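Local coordinates for kelch repeat and BTB domain-containing protein A55 (Vaccinia virus WR, PDB 6I2M) that probably serves as a substrate-specific adapter of host CUL3 ubiquitin ligases, its BTB domain binding CUL3 and its Kelch repeats thought to recruit the target proteins, at residues N90-L95 against Y127-K132. Numbering follows the deposited sequence.
Sequences NVKYIL and YIYADK
Tyr-129 reaches from helix 120-132 to helix 91-101 and meets Lys-92 from CB outward and Leu-95 at its outer end. Tyr-129 CB lies 3.8 Å from Lys-92 CE. With CG anti to the backbone N (chi1 165°), the ring is directed at the other helix, and Tyr-129 CD1 comes within 3.6 Å of Lys-92 CG. That methylene sits over one face, 4.0 Å from the ring centroid and 24° off the ring normal, which meets the geometry of a CH-pi contact, although it is displaced toward the rim. Further out, Tyr-129 CE2 approaches Leu-95 CD2 at 3.7 Å, this methyl lying in the ring plane at the edge. Tyr-129 OH ends against Leu-95 CD2 at 3.4 Å and stands 3.0 Å from the backbone O of Lys-92; it is hydrogen-bonded to OG of Ser-96, one residue past segment 90-95.

The lysine runs antiparallel to the tyrosine: its extended chain passes back toward helix 120-132, where NZ forms a salt bridge with OD1 of Asp-125, one turn before Tyr-129. Leu-95 in turn packs on Ile-107 and Cys-110 of helix 104-116 and on Ile-138 of helix 136-147.

The contact thus joins a helix of the BTB domain to one of the BACK region, within the part of the protein that precedes the Kelch repeats. Each of its two long side chains combines apolar contact along its length with a polar anchor at its tip, so the buried phenol oxygen is satisfied by Ser-96 and the lysine charge is probably offset by Asp-125, through the salt bridge.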
# COMPACT_ATOMS: atom_id res chain seq x y z
N ASN A 90 -20.49 -16.95 3.27
CA ASN A 90 -19.95 -16.22 2.11
C ASN A 90 -18.59 -16.74 1.59
O ASN A 90 -18.31 -16.55 0.41
CB ASN A 90 -19.90 -14.70 2.36
CG ASN A 90 -19.02 -14.21 3.49
OD1 ASN A 90 -18.00 -14.81 3.87
ND2 ASN A 90 -19.39 -13.07 4.05
N VAL A 91 -17.77 -17.38 2.46
CA VAL A 91 -16.43 -17.91 2.12
C VAL A 91 -16.43 -18.88 0.93
O VAL A 91 -15.44 -18.95 0.20
CB VAL A 91 -15.67 -18.52 3.33
CG1 VAL A 91 -15.23 -17.43 4.31
CG2 VAL A 91 -16.47 -19.61 4.04
N LYS A 92 -17.54 -19.62 0.75
CA LYS A 92 -17.76 -20.58 -0.33
C LYS A 92 -17.74 -19.86 -1.69
O LYS A 92 -17.14 -20.36 -2.64
CB LYS A 92 -19.11 -21.28 -0.11
CG LYS A 92 -19.29 -22.59 -0.86
CD LYS A 92 -20.66 -23.20 -0.58
CE LYS A 92 -20.89 -24.48 -1.35
NZ LYS A 92 -22.23 -25.05 -1.08
N TYR A 93 -18.37 -18.67 -1.76
CA TYR A 93 -18.47 -17.87 -2.98
C TYR A 93 -17.29 -16.92 -3.19
O TYR A 93 -16.96 -16.63 -4.35
CB TYR A 93 -19.82 -17.13 -3.04
CG TYR A 93 -21.02 -18.03 -2.84
CD1 TYR A 93 -21.52 -18.80 -3.89
CD2 TYR A 93 -21.65 -18.12 -1.61
CE1 TYR A 93 -22.61 -19.65 -3.71
CE2 TYR A 93 -22.75 -18.96 -1.42
CZ TYR A 93 -23.23 -19.72 -2.47
OH TYR A 93 -24.31 -20.55 -2.29
N ILE A 94 -16.65 -16.44 -2.10
CA ILE A 94 -15.49 -15.54 -2.17
C ILE A 94 -14.26 -16.29 -2.73
O ILE A 94 -13.53 -15.72 -3.54
CB ILE A 94 -15.22 -14.78 -0.83
CG1 ILE A 94 -16.44 -13.93 -0.43
CG2 ILE A 94 -13.95 -13.89 -0.93
CD1 ILE A 94 -16.50 -13.49 1.04
N LEU A 95 -14.07 -17.57 -2.34
CA LEU A 95 -12.97 -18.41 -2.81
C LEU A 95 -13.07 -18.70 -4.32
O LEU A 95 -12.05 -18.63 -5.01
CB LEU A 95 -12.88 -19.72 -1.99
CG LEU A 95 -11.76 -20.71 -2.35
CD1 LEU A 95 -10.40 -20.21 -1.91
CD2 LEU A 95 -12.03 -22.06 -1.74
N TYR A 127 -17.04 -30.54 0.66
CA TYR A 127 -16.55 -31.62 -0.20
C TYR A 127 -17.15 -31.55 -1.60
O TYR A 127 -16.41 -31.62 -2.58
CB TYR A 127 -16.79 -33.00 0.45
CG TYR A 127 -16.50 -34.18 -0.46
CD1 TYR A 127 -15.20 -34.63 -0.66
CD2 TYR A 127 -17.53 -34.84 -1.12
CE1 TYR A 127 -14.93 -35.71 -1.50
CE2 TYR A 127 -17.27 -35.92 -1.97
CZ TYR A 127 -15.97 -36.35 -2.15
OH TYR A 127 -15.71 -37.42 -2.98
N ILE A 128 -18.50 -31.41 -1.69
CA ILE A 128 -19.26 -31.30 -2.94
C ILE A 128 -18.83 -30.02 -3.70
O ILE A 128 -18.78 -30.03 -4.93
CB ILE A 128 -20.80 -31.36 -2.68
CG1 ILE A 128 -21.17 -32.55 -1.75
CG2 ILE A 128 -21.60 -31.43 -4.00
CD1 ILE A 128 -22.50 -32.41 -0.99
N TYR A 129 -18.48 -28.96 -2.94
CA TYR A 129 -17.99 -27.68 -3.45
C TYR A 129 -16.62 -27.85 -4.13
O TYR A 129 -16.45 -27.43 -5.27
CB TYR A 129 -17.92 -26.65 -2.30
CG TYR A 129 -17.11 -25.41 -2.63
CD1 TYR A 129 -17.59 -24.44 -3.50
CD2 TYR A 129 -15.84 -25.22 -2.07
CE1 TYR A 129 -16.85 -23.31 -3.81
CE2 TYR A 129 -15.08 -24.09 -2.39
CZ TYR A 129 -15.59 -23.14 -3.25
OH TYR A 129 -14.86 -22.02 -3.57
N ALA A 130 -15.65 -28.46 -3.42
CA ALA A 130 -14.29 -28.71 -3.91
C ALA A 130 -14.25 -29.74 -5.05
O ALA A 130 -13.30 -29.73 -5.85
CB ALA A 130 -13.39 -29.14 -2.77
N ASP A 131 -15.27 -30.62 -5.14
CA ASP A 131 -15.40 -31.64 -6.19
C ASP A 131 -15.87 -30.99 -7.50
O ASP A 131 -15.61 -31.53 -8.58
CB ASP A 131 -16.38 -32.74 -5.75
CG ASP A 131 -16.48 -33.92 -6.70
OD1 ASP A 131 -15.46 -34.62 -6.88
OD2 ASP A 131 -17.58 -34.15 -7.25
N LYS A 132 -16.55 -29.83 -7.41
CA LYS A 132 -17.05 -29.07 -8.55
C LYS A 132 -16.01 -28.05 -9.03
O LYS A 132 -15.87 -27.85 -10.24
CB LYS A 132 -18.37 -28.36 -8.17
CG LYS A 132 -19.15 -27.79 -9.36
CD LYS A 132 -20.27 -26.87 -8.90
CE LYS A 132 -20.98 -26.22 -10.06
NZ LYS A 132 -22.05 -25.30 -9.60